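Local coordinates for enoyl CoA hydratase/isomerase (Crotonase) (Legionella pneumophila subsp. pneumophila, PDB 3I47), which probably acts as an enoyl-CoA hydratase or isomerase of the crotonase family, adding water to or shifting the double bond of acyl-CoA thioesters, at residues Glu9-Val14 / Phe192-Ala197. Residues are numbered along the deposited sequence; the frame is centred on the assembly and turned at random.
Sequences EIQDKV and FTLKYA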
loop_
_atom_site.group_PDB
_atom_site.type_symbol
_atom_site.label_atom_id
_atom_site.label_comp_id
_atom_site.label_asym_id
_atom_site.label_seq_id
_atom_site.Cartn_x
_atom_site.Cartn_y
_atom_site.Cartn_z
ATOM N N GLU A 9 2.403 -1.092 -15.821
ATOM C CA GLU A 9 3.699 -1.091 -16.502
ATOM C C GLU A 9 4.832 -1.303 -15.509
ATOM O O GLU A 9 4.665 -1.057 -14.313
ATOM C CB GLU A 9 3.916 0.192 -17.318
ATOM C CG GLU A 9 4.250 1.452 -16.526
ATOM C CD GLU A 9 4.689 2.607 -17.424
ATOM O OE1 GLU A 9 5.562 2.400 -18.297
ATOM O OE2 GLU A 9 4.167 3.730 -17.253
ATOM N N ILE A 10 5.966 -1.774 -16.020
ATOM C CA ILE A 10 7.170 -1.975 -15.215
ATOM C C ILE A 10 8.267 -1.019 -15.686
ATOM O O ILE A 10 8.555 -0.948 -16.887
ATOM C CB ILE A 10 7.659 -3.441 -15.290
ATOM C CG1 ILE A 10 6.573 -4.396 -14.785
ATOM C CG2 ILE A 10 8.964 -3.633 -14.498
ATOM C CD1 ILE A 10 6.771 -5.833 -15.222
ATOM N N GLN A 11 8.843 -0.269 -14.748
ATOM C CA GLN A 11 10.004 0.599 -14.998
ATOM C C GLN A 11 11.094 0.295 -13.973
ATOM O O GLN A 11 10.831 0.383 -12.785
ATOM C CB GLN A 11 9.636 2.074 -14.810
ATOM C CG GLN A 11 8.664 2.686 -15.803
ATOM C CD GLN A 11 8.363 4.153 -15.482
ATOM O OE1 GLN A 11 9.152 4.838 -14.822
ATOM N NE2 GLN A 11 7.212 4.637 -15.950
ATOM N N ASP A 12 12.315 -0.018 -14.413
ATOM C CA ASP A 12 13.464 -0.170 -13.480
ATOM C C ASP A 12 13.103 -0.947 -12.188
ATOM O O ASP A 12 13.336 -0.470 -11.056
ATOM C CB ASP A 12 14.083 1.209 -13.141
ATOM C CG ASP A 12 15.301 1.117 -12.189
ATOM O OD1 ASP A 12 16.096 0.153 -12.295
ATOM O OD2 ASP A 12 15.469 2.020 -11.333
ATOM N N LYS A 13 12.525 -2.134 -12.382
ATOM C CA LYS A 13 12.153 -3.068 -11.311
ATOM C C LYS A 13 11.013 -2.592 -10.408
ATOM O O LYS A 13 10.749 -3.200 -9.364
ATOM C CB LYS A 13 13.380 -3.497 -10.490
ATOM C CG LYS A 13 14.480 -4.101 -11.365
ATOM C CD LYS A 13 15.574 -4.755 -10.542
ATOM C CE LYS A 13 16.641 -5.381 -11.446
ATOM N NZ LYS A 13 16.084 -6.453 -12.344
ATOM N N VAL A 14 10.321 -1.539 -10.845
ATOM C CA VAL A 14 9.132 -1.046 -10.139
ATOM C C VAL A 14 7.874 -1.349 -10.963
ATOM O O VAL A 14 7.745 -0.906 -12.110
ATOM C CB VAL A 14 9.225 0.476 -9.857
ATOM C CG1 VAL A 14 8.005 0.954 -9.078
ATOM C CG2 VAL A 14 10.485 0.803 -9.081
ATOM N N PHE A 192 8.915 12.280 -7.188
ATOM C CA PHE A 192 9.371 11.840 -5.863
ATOM C C PHE A 192 9.161 10.331 -5.666
ATOM O O PHE A 192 10.053 9.604 -5.220
ATOM C CB PHE A 192 8.633 12.612 -4.752
ATOM C CG PHE A 192 9.032 12.199 -3.365
ATOM C CD1 PHE A 192 8.420 11.110 -2.726
ATOM C CD2 PHE A 192 10.045 12.882 -2.694
ATOM C CE1 PHE A 192 8.817 10.709 -1.432
ATOM C CE2 PHE A 192 10.437 12.507 -1.406
ATOM C CZ PHE A 192 9.826 11.413 -0.768
ATOM N N THR A 193 7.956 9.874 -5.989
ATOM C CA THR A 193 7.575 8.490 -5.776
ATOM C C THR A 193 8.413 7.533 -6.616
ATOM O O THR A 193 8.883 6.514 -6.107
ATOM C CB THR A 193 6.075 8.306 -6.078
ATOM O OG1 THR A 193 5.336 9.095 -5.146
ATOM C CG2 THR A 193 5.669 6.846 -5.922
ATOM N N LEU A 194 8.613 7.853 -7.890
ATOM C CA LEU A 194 9.418 6.988 -8.756
ATOM C C LEU A 194 10.861 6.868 -8.266
ATOM O O LEU A 194 11.437 5.779 -8.255
ATOM C CB LEU A 194 9.403 7.484 -10.201
ATOM C CG LEU A 194 8.068 7.410 -10.939
ATOM C CD1 LEU A 194 8.236 7.953 -12.354
ATOM C CD2 LEU A 194 7.528 5.982 -10.967
ATOM N N LYS A 195 11.429 7.983 -7.823
ATOM C CA LYS A 195 12.797 7.976 -7.316
ATOM C C LYS A 195 12.914 7.196 -6.019
ATOM O O LYS A 195 13.881 6.452 -5.813
ATOM C CB LYS A 195 13.310 9.398 -7.125
ATOM C CG LYS A 195 13.653 10.063 -8.433
ATOM C CD LYS A 195 14.667 11.149 -8.235
ATOM C CE LYS A 195 14.975 11.813 -9.548
ATOM N NZ LYS A 195 15.741 13.060 -9.324
ATOM N N TYR A 196 11.921 7.358 -5.147
ATOM C CA TYR A 196 11.926 6.703 -3.851
ATOM C C TYR A 196 11.764 5.194 -4.026
ATOM O O TYR A 196 12.467 4.410 -3.374
ATOM C CB TYR A 196 10.819 7.306 -2.984
ATOM C CG TYR A 196 10.755 6.797 -1.567
ATOM C CD1 TYR A 196 11.615 7.292 -0.590
ATOM C CD2 TYR A 196 9.819 5.847 -1.195
ATOM C CE1 TYR A 196 11.551 6.836 0.727
ATOM C CE2 TYR A 196 9.742 5.380 0.120
ATOM C CZ TYR A 196 10.612 5.889 1.073
ATOM O OH TYR A 196 10.538 5.447 2.373
ATOM N N ALA A 197 10.859 4.796 -4.925
ATOM C CA ALA A 197 10.646 3.380 -5.221
ATOM C C ALA A 197 11.900 2.781 -5.854
ATOM O O ALA A 197 12.298 1.688 -5.480
ATOM C CB ALA A 197 9.421 3.183 -6.130
#
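Val14 and Ala197 meet methyl to methyl, while Gln11 reaches across to Leu194 on the preceding turn of the same helix. The Gln11 side chain leaves its strand toward the helix. From CB it runs out extended, with CG beside the backbone N and anti to the carbonyl carbon (chi1 -67°). The amide at its end splits its roles: Gln11 OE1 faces the helix and touches Leu194 CD1 at 4.1 Å, a van der Waals contact with a methyl. Gln11 NE2 gives Glu9 OE2 a weak hydrogen bond, 3.4 Å long and bent to 144°, which probably helps to favour this rotation of the amide. Leu194 CG sits beside its own backbone N (chi1 -67°), a torsion that brings the leucine tip closer to the strand than its CB direction would suggest. Leu16 touches both Gln11 and Leu194, extending this patch along strand 14-19. In the crotonase fold, helix 189-201 lies across one face of the mixed sheet, its residues touching strands 14-19, 51-56 and 123-127, and the segment 192-197 meets the tight antiparallel hairpin of strands 6-11 and 14-19 at one margin of that face. The hairpin's type I' turn, Gln11 to Val14, is closed by Val14 N to Gln11 O at 2.8 Å and Gln11 N to Val14 O at 2.9 Å. Val14 follows the turn and straddles the alanine with both branches: CG2 lies 3.9 Å and CG1 4.0 Å from Ala197 CB. Val14 CG2 also comes within 4.0 Å of Ala197 C, on the helix main chain. Val53 of strand 51-56 borders both residues of this buried pair. At the hairpin tip, Asp12 is linked to Ser198 and Ser201 farther along the helix by weak hydrogen bonds.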